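Local atomic coordinates of GDSL-like Lipase/Acylhydrolase family protein (Neisseria meningitidis, PDB entry 4K9S), a protein that probably removes O-acetyl groups from peptidoglycan, as a hydrolase of the GDSL (SGNH) family with a peptidoglycan O-acetylesterase N-terminal region. Residues 69-74 with 98-103; 135-140 with 185-190; 147-152 with 200-205; 162-167 with 179-184. All coordinates share one frame; numbering follows the deposited sequence.

Overall arrangement
Interaction 1 joins helix 68-81 to the loop before strand 102-106. The other three lie in the paired antiparallel sheets of a beta sandwich. Interaction 2 is in the sheet that also holds strand 102-106, and its centre is 16 Å from that of interaction 1. Interaction 3 is in the facing sheet, 12 Å between centres from interaction 2. Interaction 4 bridges the two sheets, its centre 10 Å from those of interactions 2 and 3. Along the chain, interaction 1 closes first. Interactions 2 and 3 then interleave, and interaction 4 is nested inside both. The sandwich is thus an intertwined unit inserted between strands 53-60 and 208-215 of the mixed hydrolase sheet.

Interaction 1. Residues 69-74 with 98-103; sequences FTDSLR and RMAAVR
The methyl group of A100 packs on the carboxylate of D71, where helix 68-81 of the SGNH-hydrolase (alpha/beta/alpha) domain meets the loop leading into strand 102-106 of the beta sandwich. In D71, CG is anti to the backbone N (chi1 -174°). This turns the carboxylate to the loop, with OD2 3.7 Å from A100 CB. R74, one turn further along the helix, reaches the same methyl from another side. A100 CB lies near the plane of its guanidinium, at the edge, 4.2 Å from NH2. A101 CB adds a looser touch, 4.3 Å from R74 NE.

R74 NH2 forms a long salt bridge with D71 OD1 at 3.5 Å, its hydrogen bond weak. Its stronger partner is D67, just before the helix, and OD2 of D67 also accepts the backbone N-H of A100. V211 O takes R74 NH1, so the guanidinium is gripped at both terminal nitrogens.

R98 has an extended chain as far as NE, and the CA of A100 sits over one face of its guanidinium. Its charged end does not touch D71; water 1 joins the two. This water lies in the guanidinium plane, accepts from R98 NH2 at 3.1 Å and donates to D71 OD2 at 2.9 Å.

Interaction 2. Residues 135-140 with 185-190; sequences MTLTAS and LPLTIH
L137 and L187 take different first torsions yet end side by side. In L137, CG is anti to the carbonyl carbon (chi1 -54°). In L187 it is anti to the backbone N (chi1 -168°). Both side chains leave the sheet in the same direction, and L137 CD1 comes within 3.6 Å of L187 CD2. The same CD1 is also 4.4 Å from I189 CD1, so one methyl touches two neighbours on the partner strand. Further along this face, A139 CB packs on L185 CD2 at 3.6 Å.

The backbones run antiparallel. M135 with I189 and L137 with L187 are hydrogen-bonded pairs, each closed by two N-H to O=C bonds. The bond from I189 N to M135 O is 2.8 Å long, close to straight at 165°. Between them lies the non-hydrogen-bonded pair T136 and T188. These two threonines point to the other face of the sheet, with T188 OG1 near T136 CB. T136 is modelled with an eclipsed first torsion, so the detail of that touch is doubtful.

A cis peptide bond precedes P186, where the chain enters strand 187-191. The ring's CB meets T138 CG2 at 4.1 Å, the two side chains crossing at a slant.

Strand 102-106 flanks strand 133-139, and strand 161-164 flanks strand 187-191. The leucine and isoleucine face packs on I200 and I202 of strand 195-203. Such an apolar face closed by a second antiparallel sheet is the hallmark of a beta sandwich.

Interaction 3. Residues 147-152 with 200-205; sequences QRVSLF and INIENP
R148 and E203 pair across two neighbouring antiparallel strands, 147-155 and 195-203, in one sheet of the beta sandwich. Their backbones form a hydrogen-bonded pair, with R148 N to E203 O and E203 N to R148 O both 3.0 Å. S150 and N201 form the next hydrogen-bonded pair.

The side chains of R148 and E203 make a salt bridge on the same face. R148 is bent at chi3 (-58°), which turns its guanidinium toward the partner strand, alongside N204 and P205. NH2 donates to E203 OE1 at 3.0 Å, and NE adds a weak bond to the same oxygen at 3.3 Å. OE1 lies in the guanidinium plane, but the donor comes from above the carboxylate plane, and the two planes are 81° apart. N204 O sits over one guanidinium face. OE2 of E203 is met by N201 ND2 at 3.0 Å, again from above the carboxylate plane. OE2 also pairs with R55, while R148 NH2 reaches T53 OG1. Both partners are on strand 53-60 of the hydrolase sheet.

The opposite face is apolar. V149 CG1 meets I200 CG2 at 4.2 Å, and L151 CG meets I200 CG1 at 4.3 Å. Q147 lies across I202 at about a right angle, its NE2 3.4 Å from I202 CG2.

The E203 carboxylate is therefore held by two arginines and an amide. This setting would favour its ionised form, and the R55 bond of E203 and the T53 bond of R148 link the sandwich to strand 53-60.

Interaction 4. Residues 162-167 with 179-184; sequences LTVNGN and LDTGAA
N165 reaches A184 across the gap between two sheets, at the end of strand 161-164. From CB its chain turns so that CG is anti to the carbonyl carbon (chi1 -69°), beside the backbone N. The amide then splits its work. OD1 accepts the backbone N-H of T188 on the neighbouring strand. ND2 faces the other way, toward the segment 179-184. It donates to water 2 at 2.6 Å, and that water also accepts from A184 N at 3.1 Å. ND2 makes a direct but weak bond to A184 O as well, at 3.4 Å. The methyl of A183 lies 4.0 Å from the same nitrogen.

Apolar side chains continue the contact along the strands, away from the amide. V164 CG1 meets A183 CB, also at 4.0 Å, and V164 CG2 faces T181 CG2. L162 CD2 touches L179 CD2 at 4.3 Å. V169, from strand 167-170, lies against L162, V164, L179 and T181 and so fills in between the two rows.

V164 to N167 form a type I' turn. V164 N bonds to N167 O at 2.9 Å, and N167 N bonds back to V164 O. N165 and G166 both have positive phi. At G166 a side chain would press on the carbonyl O of N165, so glycine fits here.

The axes of strands 162-164 and 179-183 come no closer than 9.0 Å and run 38° from parallel. They belong to different sheets and meet through side chains. A tight two-residue beta hairpin packed face to face on a second sheet in this way is typical of a beta sandwich.

Interaction 1. Residues 69-74 with 98-103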
loop_
_atom_site.group_PDB
_atom_site.type_symbol
_atom_site.label_atom_id
_atom_site.label_comp_id
_atom_site.label_asym_id
_atom_site.label_seq_id
_atom_site.Cartn_x
_atom_site.Cartn_y
_atom_site.Cartn_z
ATOM N N PHE A 69 1.579 7.402 7.439
ATOM C CA PHE A 69 2.378 6.278 7.913
ATOM C C PHE A 69 3.323 5.824 6.801
ATOM O O PHE A 69 4.527 5.684 7.001
ATOM C CB PHE A 69 1.440 5.131 8.316
ATOM C CG PHE A 69 2.132 3.930 8.900
ATOM C CD1 PHE A 69 2.205 3.758 10.272
ATOM C CD2 PHE A 69 2.699 2.971 8.081
ATOM C CE1 PHE A 69 2.838 2.652 10.820
ATOM C CE2 PHE A 69 3.339 1.856 8.618
ATOM C CZ PHE A 69 3.408 1.694 9.989
ATOM N N THR A 70 2.777 5.616 5.611
ATOM C CA THR A 70 3.586 5.109 4.515
ATOM C C THR A 70 4.644 6.101 4.006
ATOM O O THR A 70 5.676 5.681 3.480
ATOM C CB THR A 70 2.709 4.602 3.351
ATOM O OG1 THR A 70 1.731 5.590 3.015
ATOM C CG2 THR A 70 2.002 3.328 3.750
ATOM N N ASP A 71 4.402 7.401 4.164
ATOM C CA ASP A 71 5.345 8.386 3.639
ATOM C C ASP A 71 6.540 8.537 4.553
ATOM O O ASP A 71 7.676 8.663 4.086
ATOM C CB ASP A 71 4.697 9.747 3.428
ATOM C CG ASP A 71 5.630 10.726 2.761
ATOM O OD1 ASP A 71 6.328 10.325 1.800
ATOM O OD2 ASP A 71 5.671 11.891 3.201
ATOM N N SER A 72 6.265 8.548 5.857
ATOM C CA SER A 72 7.297 8.460 6.880
ATOM C C SER A 72 8.203 7.271 6.578
ATOM O O SER A 72 9.432 7.408 6.489
ATOM C CB SER A 72 6.650 8.325 8.257
ATOM O OG SER A 72 7.597 7.993 9.258
ATOM N N LEU A 73 7.582 6.112 6.368
ATOM C CA LEU A 73 8.318 4.913 5.990
ATOM C C LEU A 73 9.136 5.145 4.706
ATOM O O LEU A 73 10.320 4.806 4.643
ATOM C CB LEU A 73 7.352 3.734 5.830
ATOM C CG LEU A 73 7.947 2.328 5.928
ATOM C CD1 LEU A 73 8.490 2.098 7.327
ATOM C CD2 LEU A 73 6.918 1.257 5.552
ATOM N N ARG A 74 8.501 5.750 3.704
ATOM C CA ARG A 74 9.144 6.078 2.426
ATOM C C ARG A 74 10.428 6.895 2.626
ATOM O O ARG A 74 11.530 6.449 2.286
ATOM C CB ARG A 74 8.162 6.845 1.528
ATOM C CG ARG A 74 8.494 6.881 0.043
ATOM C CD ARG A 74 7.220 6.671 -0.813
ATOM N NE ARG A 74 6.181 7.595 -0.405
ATOM C CZ ARG A 74 4.905 7.286 -0.228
ATOM N NH1 ARG A 74 4.460 6.057 -0.461
ATOM N NH2 ARG A 74 4.073 8.237 0.177
ATOM N N ARG A 98 -5.063 10.273 0.085
ATOM C CA ARG A 98 -3.970 11.209 -0.082
ATOM C C ARG A 98 -2.694 10.560 -0.597
ATOM O O ARG A 98 -2.250 9.535 -0.081
ATOM C CB ARG A 98 -3.698 11.899 1.259
ATOM C CG ARG A 98 -2.458 12.768 1.294
ATOM C CD ARG A 98 -2.293 13.397 2.666
ATOM N NE ARG A 98 -1.074 14.186 2.743
ATOM C CZ ARG A 98 0.086 13.727 3.196
ATOM N NH1 ARG A 98 0.191 12.476 3.623
ATOM N NH2 ARG A 98 1.140 14.523 3.216
HETATM N N MSE A 99 -2.116 11.160 -1.631
HETATM C CA MSE A 99 -0.753 10.847 -2.022
HETATM C C MSE A 99 0.119 11.997 -1.551
HETATM O O MSE A 99 -0.156 13.160 -1.866
HETATM C CB MSE A 99 -0.626 10.692 -3.539
HETATM C CG MSE A 99 -1.314 9.478 -4.119
HETATM SE SE MSE A 99 -0.263 7.836 -3.975
HETATM C CE MSE A 99 1.448 8.561 -3.327
ATOM N N ALA A 100 1.158 11.672 -0.791
ATOM C CA ALA A 100 2.103 12.671 -0.314
ATOM C C ALA A 100 3.145 13.009 -1.374
ATOM O O ALA A 100 3.621 14.136 -1.452
ATOM C CB ALA A 100 2.788 12.181 0.960
ATOM N N ALA A 101 3.502 12.030 -2.193
ATOM C CA ALA A 101 4.649 12.196 -3.075
ATOM C C ALA A 101 4.321 12.673 -4.494
ATOM O O ALA A 101 5.228 12.865 -5.298
ATOM C CB ALA A 101 5.509 10.918 -3.093
ATOM N N VAL A 102 3.040 12.874 -4.803
ATOM C CA VAL A 102 2.648 13.450 -6.094
ATOM C C VAL A 102 1.437 14.324 -5.967
ATOM O O VAL A 102 0.562 14.052 -5.162
ATOM C CB VAL A 102 2.250 12.387 -7.163
ATOM C CG1 VAL A 102 3.240 12.365 -8.289
ATOM C CG2 VAL A 102 2.063 11.015 -6.551
ATOM N N ARG A 103 1.358 15.352 -6.798
ATOM C CA ARG A 103 0.115 16.115 -6.906
ATOM C C ARG A 103 -0.547 15.894 -8.266
ATOM O O ARG A 103 0.131 15.736 -9.280
ATOM C CB ARG A 103 0.341 17.603 -6.627
ATOM C CG ARG A 103 1.136 18.334 -7.694
ATOM C CD ARG A 103 1.178 19.833 -7.392
ATOM N NE ARG A 103 1.389 20.647 -8.591
ATOM C CZ ARG A 103 0.456 20.878 -9.512
ATOM N NH1 ARG A 103 -0.754 20.335 -9.390
ATOM N NH2 ARG A 103 0.735 21.644 -10.563
HETATM O O HOH W 1 3.354 12.817 4.584
#

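Interaction 2. Residues 135-140 with 185-190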
loop_
_atom_site.group_PDB
_atom_site.type_symbol
_atom_site.label_atom_id
_atom_site.label_comp_id
_atom_site.label_asym_id
_atom_site.label_seq_id
_atom_site.Cartn_x
_atom_site.Cartn_y
_atom_site.Cartn_z
HETATM N N MSE A 135 -4.387 14.262 -17.830
HETATM C CA MSE A 135 -3.954 14.110 -16.448
HETATM C C MSE A 135 -2.466 14.408 -16.352
HETATM O O MSE A 135 -1.682 13.895 -17.152
HETATM C CB MSE A 135 -4.214 12.676 -15.987
HETATM C CG MSE A 135 -3.889 12.380 -14.562
HETATM SE SE MSE A 135 -4.865 13.509 -13.300
HETATM C CE MSE A 135 -3.323 14.178 -12.581
ATOM N N THR A 136 -2.072 15.253 -15.400
ATOM C CA THR A 136 -0.645 15.442 -15.127
ATOM C C THR A 136 -0.275 15.251 -13.654
ATOM O O THR A 136 -0.921 15.779 -12.761
ATOM C CB THR A 136 -0.059 16.765 -15.698
ATOM O OG1 THR A 136 0.777 17.398 -14.714
ATOM C CG2 THR A 136 -1.124 17.705 -16.119
ATOM N N LEU A 137 0.764 14.466 -13.419
ATOM C CA LEU A 137 1.252 14.196 -12.084
ATOM C C LEU A 137 2.553 14.937 -11.948
ATOM O O LEU A 137 3.456 14.735 -12.759
ATOM C CB LEU A 137 1.530 12.708 -11.921
ATOM C CG LEU A 137 0.377 11.760 -12.248
ATOM C CD1 LEU A 137 0.664 11.006 -13.524
ATOM C CD2 LEU A 137 0.150 10.798 -11.109
ATOM N N THR A 138 2.655 15.817 -10.959
ATOM C CA THR A 138 3.915 16.510 -10.759
ATOM C C THR A 138 4.454 16.172 -9.387
ATOM O O THR A 138 3.711 16.140 -8.414
ATOM C CB THR A 138 3.848 18.048 -10.996
ATOM O OG1 THR A 138 3.777 18.740 -9.747
ATOM C CG2 THR A 138 2.685 18.440 -11.899
ATOM N N ALA A 139 5.750 15.889 -9.333
ATOM C CA ALA A 139 6.375 15.404 -8.117
ATOM C C ALA A 139 6.482 16.524 -7.118
ATOM O O ALA A 139 6.943 17.622 -7.458
ATOM C CB ALA A 139 7.745 14.840 -8.410
ATOM N N SER A 140 6.058 16.234 -5.887
ATOM C CA SER A 140 6.112 17.202 -4.795
ATOM C C SER A 140 7.532 17.736 -4.572
ATOM O O SER A 140 7.707 18.876 -4.140
ATOM C CB SER A 140 5.515 16.611 -3.517
ATOM O OG SER A 140 4.102 16.546 -3.624
ATOM N N LEU A 185 9.236 13.416 -14.922
ATOM C CA LEU A 185 8.177 14.172 -14.273
ATOM C C LEU A 185 8.477 15.657 -14.519
ATOM O O LEU A 185 9.641 16.050 -14.529
ATOM C CB LEU A 185 8.108 13.847 -12.777
ATOM C CG LEU A 185 7.105 12.788 -12.312
ATOM C CD1 LEU A 185 7.066 11.601 -13.253
ATOM C CD2 LEU A 185 7.461 12.319 -10.909
ATOM N N PRO A 186 7.443 16.490 -14.726
ATOM C CA PRO A 186 5.992 16.269 -14.716
ATOM C C PRO A 186 5.519 15.361 -15.844
ATOM O O PRO A 186 6.060 15.410 -16.942
ATOM C CB PRO A 186 5.420 17.677 -14.921
ATOM C CG PRO A 186 6.510 18.592 -14.575
ATOM C CD PRO A 186 7.765 17.903 -14.961
ATOM N N LEU A 187 4.506 14.552 -15.558
ATOM C CA LEU A 187 4.028 13.519 -16.469
ATOM C C LEU A 187 2.646 13.881 -16.978
ATOM O O LEU A 187 1.726 14.024 -16.181
ATOM C CB LEU A 187 3.920 12.197 -15.713
ATOM C CG LEU A 187 3.714 10.932 -16.531
ATOM C CD1 LEU A 187 5.028 10.585 -17.200
ATOM C CD2 LEU A 187 3.252 9.790 -15.644
ATOM N N THR A 188 2.493 14.034 -18.293
ATOM C CA THR A 188 1.194 14.370 -18.833
ATOM C C THR A 188 0.632 13.291 -19.759
ATOM O O THR A 188 1.187 12.998 -20.825
ATOM C CB THR A 188 1.189 15.735 -19.531
ATOM O OG1 THR A 188 1.409 16.779 -18.563
ATOM C CG2 THR A 188 -0.152 15.960 -20.235
ATOM N N ILE A 189 -0.486 12.710 -19.334
ATOM C CA ILE A 189 -1.161 11.663 -20.084
ATOM C C ILE A 189 -2.413 12.191 -20.746
ATOM O O ILE A 189 -3.337 12.658 -20.058
ATOM C CB ILE A 189 -1.579 10.537 -19.166
ATOM C CG1 ILE A 189 -0.429 10.204 -18.214
ATOM C CG2 ILE A 189 -2.016 9.327 -19.979
ATOM C CD1 ILE A 189 -0.793 9.123 -17.224
ATOM N N HIS A 190 -2.439 12.113 -22.080
ATOM C CA HIS A 190 -3.587 12.557 -22.868
ATOM C C HIS A 190 -4.371 11.365 -23.358
ATOM O O HIS A 190 -3.813 10.318 -23.698
ATOM C CB HIS A 190 -3.145 13.342 -24.097
ATOM C CG HIS A 190 -2.704 14.738 -23.804
ATOM N ND1 HIS A 190 -3.190 15.465 -22.740
ATOM C CD2 HIS A 190 -1.823 15.543 -24.444
ATOM C CE1 HIS A 190 -2.630 16.661 -22.737
ATOM N NE2 HIS A 190 -1.796 16.732 -23.758
#

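Interaction 3. Residues 147-152 with 200-205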
loop_
_atom_site.group_PDB
_atom_site.type_symbol
_atom_site.label_atom_id
_atom_site.label_comp_id
_atom_site.label_asym_id
_atom_site.label_seq_id
_atom_site.Cartn_x
_atom_site.Cartn_y
_atom_site.Cartn_z
ATOM N N GLN A 147 12.336 8.815 -16.046
ATOM C CA GLN A 147 12.073 7.697 -15.141
ATOM C C GLN A 147 11.329 6.555 -15.823
ATOM O O GLN A 147 10.809 6.711 -16.926
ATOM C CB GLN A 147 11.278 8.178 -13.928
ATOM C CG GLN A 147 12.072 9.122 -13.046
ATOM C CD GLN A 147 11.310 9.549 -11.823
ATOM O OE1 GLN A 147 10.938 10.716 -11.685
ATOM N NE2 GLN A 147 11.068 8.605 -10.920
ATOM N N ARG A 148 11.287 5.403 -15.159
ATOM C CA ARG A 148 10.572 4.250 -15.690
ATOM C C ARG A 148 9.099 4.381 -15.313
ATOM O O ARG A 148 8.787 4.703 -14.172
ATOM C CB ARG A 148 11.185 2.935 -15.180
ATOM C CG ARG A 148 12.708 2.850 -15.392
ATOM C CD ARG A 148 13.302 1.460 -15.113
ATOM N NE ARG A 148 13.025 1.018 -13.753
ATOM C CZ ARG A 148 13.949 0.652 -12.862
ATOM N NH1 ARG A 148 15.245 0.654 -13.187
ATOM N NH2 ARG A 148 13.566 0.275 -11.641
ATOM N N VAL A 149 8.204 4.177 -16.282
ATOM C CA VAL A 149 6.765 4.339 -16.054
ATOM C C VAL A 149 5.954 3.135 -16.521
ATOM O O VAL A 149 6.076 2.693 -17.655
ATOM C CB VAL A 149 6.189 5.614 -16.727
ATOM C CG1 VAL A 149 4.670 5.668 -16.568
ATOM C CG2 VAL A 149 6.822 6.867 -16.161
ATOM N N SER A 150 5.139 2.608 -15.619
ATOM C CA SER A 150 4.158 1.584 -15.935
ATOM C C SER A 150 2.762 2.032 -15.477
ATOM O O SER A 150 2.620 2.676 -14.438
ATOM C CB SER A 150 4.527 0.254 -15.279
ATOM O OG SER A 150 5.566 -0.380 -15.988
ATOM N N LEU A 151 1.735 1.680 -16.250
ATOM C CA LEU A 151 0.358 2.006 -15.900
ATOM C C LEU A 151 -0.508 0.773 -15.997
ATOM O O LEU A 151 -0.491 0.066 -17.012
ATOM C CB LEU A 151 -0.241 3.008 -16.880
ATOM C CG LEU A 151 0.451 4.280 -17.326
ATOM C CD1 LEU A 151 1.588 4.027 -18.322
ATOM C CD2 LEU A 151 -0.615 5.128 -17.939
ATOM N N PHE A 152 -1.296 0.514 -14.967
ATOM C CA PHE A 152 -2.408 -0.388 -15.160
ATOM C C PHE A 152 -3.406 0.366 -16.033
ATOM O O PHE A 152 -3.681 1.534 -15.779
ATOM C CB PHE A 152 -3.020 -0.776 -13.829
ATOM C CG PHE A 152 -2.261 -1.846 -13.116
ATOM C CD1 PHE A 152 -2.482 -3.175 -13.408
ATOM C CD2 PHE A 152 -1.323 -1.530 -12.159
ATOM C CE1 PHE A 152 -1.783 -4.165 -12.745
ATOM C CE2 PHE A 152 -0.630 -2.515 -11.507
ATOM C CZ PHE A 152 -0.860 -3.831 -11.801
ATOM N N ILE A 200 -0.195 3.807 -11.219
ATOM C CA ILE A 200 0.833 4.166 -12.177
ATOM C C ILE A 200 2.151 4.104 -11.455
ATOM O O ILE A 200 2.301 4.704 -10.381
ATOM C CB ILE A 200 0.655 5.615 -12.642
ATOM C CG1 ILE A 200 -0.637 5.761 -13.435
ATOM C CG2 ILE A 200 1.854 6.059 -13.453
ATOM C CD1 ILE A 200 -0.932 7.194 -13.818
ATOM N N ASN A 201 3.101 3.382 -12.044
ATOM C CA ASN A 201 4.399 3.177 -11.417
ATOM C C ASN A 201 5.465 4.121 -11.935
ATOM O O ASN A 201 5.734 4.153 -13.136
ATOM C CB ASN A 201 4.883 1.744 -11.610
ATOM C CG ASN A 201 6.041 1.413 -10.692
ATOM O OD1 ASN A 201 6.123 1.936 -9.581
ATOM N ND2 ASN A 201 6.959 0.569 -11.159
ATOM N N ILE A 202 6.088 4.873 -11.031
ATOM C CA ILE A 202 7.185 5.758 -11.417
ATOM C C ILE A 202 8.446 5.461 -10.600
ATOM O O ILE A 202 8.455 5.641 -9.380
ATOM C CB ILE A 202 6.772 7.247 -11.308
ATOM C CG1 ILE A 202 5.446 7.465 -12.027
ATOM C CG2 ILE A 202 7.822 8.163 -11.921
ATOM C CD1 ILE A 202 4.883 8.816 -11.815
ATOM N N GLU A 203 9.501 5.014 -11.282
ATOM C CA GLU A 203 10.726 4.547 -10.628
ATOM C C GLU A 203 12.022 5.211 -11.138
ATOM O O GLU A 203 12.244 5.293 -12.348
ATOM C CB GLU A 203 10.864 3.042 -10.843
ATOM C CG GLU A 203 9.879 2.175 -10.086
ATOM C CD GLU A 203 10.001 0.737 -10.486
ATOM O OE1 GLU A 203 10.579 0.500 -11.573
ATOM O OE2 GLU A 203 9.537 -0.152 -9.730
ATOM N N ASN A 204 12.879 5.674 -10.228
ATOM C CA ASN A 204 14.215 6.128 -10.614
ATOM C C ASN A 204 14.975 4.962 -11.239
ATOM O O ASN A 204 15.071 3.894 -10.639
ATOM C CB ASN A 204 14.978 6.645 -9.395
ATOM C CG ASN A 204 16.319 7.308 -9.758
ATOM O OD1 ASN A 204 16.987 6.922 -10.709
ATOM N ND2 ASN A 204 16.702 8.321 -8.990
ATOM N N PRO A 205 15.529 5.155 -12.445
ATOM C CA PRO A 205 16.262 4.052 -13.079
ATOM C C PRO A 205 17.629 3.755 -12.440
ATOM O O PRO A 205 18.264 2.754 -12.790
ATOM C CB PRO A 205 16.438 4.536 -14.524
ATOM C CG PRO A 205 16.378 6.009 -14.433
ATOM C CD PRO A 205 15.410 6.322 -13.333
#

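Interaction 4. Residues 162-167 with 179-184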
loop_
_atom_site.group_PDB
_atom_site.type_symbol
_atom_site.label_atom_id
_atom_site.label_comp_id
_atom_site.label_asym_id
_atom_site.label_seq_id
_atom_site.Cartn_x
_atom_site.Cartn_y
_atom_site.Cartn_z
ATOM N N LEU A 162 -2.875 6.156 -26.299
ATOM C CA LEU A 162 -2.862 7.368 -25.492
ATOM C C LEU A 162 -1.458 7.967 -25.592
ATOM O O LEU A 162 -0.567 7.359 -26.179
ATOM C CB LEU A 162 -3.234 7.077 -24.025
ATOM C CG LEU A 162 -2.590 5.953 -23.200
ATOM C CD1 LEU A 162 -1.130 6.246 -22.753
ATOM C CD2 LEU A 162 -3.469 5.667 -21.987
ATOM N N THR A 163 -1.238 9.144 -25.020
ATOM C CA THR A 163 0.117 9.694 -25.018
ATOM C C THR A 163 0.689 9.971 -23.629
ATOM O O THR A 163 -0.038 10.302 -22.705
ATOM C CB THR A 163 0.233 10.974 -25.862
ATOM O OG1 THR A 163 -0.580 12.003 -25.290
ATOM C CG2 THR A 163 -0.191 10.711 -27.304
ATOM N N VAL A 164 2.003 9.847 -23.502
ATOM C CA VAL A 164 2.701 10.202 -22.277
ATOM C C VAL A 164 3.819 11.170 -22.622
ATOM O O VAL A 164 4.768 10.791 -23.297
ATOM C CB VAL A 164 3.310 8.960 -21.610
ATOM C CG1 VAL A 164 3.961 9.338 -20.292
ATOM C CG2 VAL A 164 2.250 7.897 -21.394
ATOM N N ASN A 165 3.715 12.417 -22.160
ATOM C CA ASN A 165 4.616 13.487 -22.622
ATOM C C ASN A 165 4.727 13.505 -24.139
ATOM O O ASN A 165 5.815 13.658 -24.694
ATOM C CB ASN A 165 6.012 13.390 -21.998
ATOM C CG ASN A 165 6.016 13.703 -20.516
ATOM O OD1 ASN A 165 4.961 13.842 -19.903
ATOM N ND2 ASN A 165 7.210 13.811 -19.926
ATOM N N GLY A 166 3.597 13.308 -24.805
ATOM C CA GLY A 166 3.543 13.433 -26.245
ATOM C C GLY A 166 3.867 12.165 -27.006
ATOM O O GLY A 166 3.703 12.120 -28.229
ATOM N N ASN A 167 4.311 11.129 -26.303
ATOM C CA ASN A 167 4.690 9.889 -26.977
ATOM C C ASN A 167 3.566 8.869 -27.005
ATOM O O ASN A 167 2.844 8.697 -26.031
ATOM C CB ASN A 167 5.947 9.306 -26.349
ATOM C CG ASN A 167 7.164 10.162 -26.614
ATOM O OD1 ASN A 167 7.335 10.681 -27.713
ATOM N ND2 ASN A 167 8.004 10.334 -25.605
ATOM N N LEU A 179 0.949 -1.071 -19.150
ATOM C CA LEU A 179 1.631 -0.369 -20.223
ATOM C C LEU A 179 3.023 -0.000 -19.724
ATOM O O LEU A 179 3.141 0.632 -18.677
ATOM C CB LEU A 179 0.861 0.906 -20.556
ATOM C CG LEU A 179 -0.219 0.936 -21.634
ATOM C CD1 LEU A 179 -0.982 -0.380 -21.791
ATOM C CD2 LEU A 179 -1.157 2.070 -21.320
ATOM N N ASP A 180 4.068 -0.397 -20.455
ATOM C CA ASP A 180 5.445 -0.077 -20.057
ATOM C C ASP A 180 6.036 1.012 -20.925
ATOM O O ASP A 180 6.105 0.873 -22.148
ATOM C CB ASP A 180 6.358 -1.306 -20.136
ATOM C CG ASP A 180 6.058 -2.329 -19.060
ATOM O OD1 ASP A 180 5.406 -1.969 -18.042
ATOM O OD2 ASP A 180 6.475 -3.493 -19.235
ATOM N N THR A 181 6.455 2.099 -20.300
ATOM C CA THR A 181 7.012 3.203 -21.058
ATOM C C THR A 181 8.062 3.917 -20.224
ATOM O O THR A 181 8.617 3.337 -19.300
ATOM C CB THR A 181 5.904 4.175 -21.569
ATOM O OG1 THR A 181 6.481 5.166 -22.426
ATOM C CG2 THR A 181 5.179 4.855 -20.410
ATOM N N GLY A 182 8.340 5.172 -20.555
ATOM C CA GLY A 182 9.378 5.912 -19.872
ATOM C C GLY A 182 9.179 7.392 -20.091
ATOM O O GLY A 182 8.817 7.817 -21.184
ATOM N N ALA A 183 9.407 8.177 -19.045
ATOM C CA ALA A 183 9.196 9.616 -19.116
ATOM C C ALA A 183 9.770 10.321 -17.893
ATOM O O ALA A 183 10.136 9.683 -16.904
ATOM C CB ALA A 183 7.729 9.923 -19.244
ATOM N N ALA A 184 9.860 11.642 -17.983
ATOM C CA ALA A 184 10.312 12.471 -16.881
ATOM C C ALA A 184 9.082 13.001 -16.173
ATOM O O ALA A 184 7.994 13.020 -16.752
ATOM C CB ALA A 184 11.134 13.624 -17.410
HETATM O O HOH W 2 9.526 13.067 -20.754
#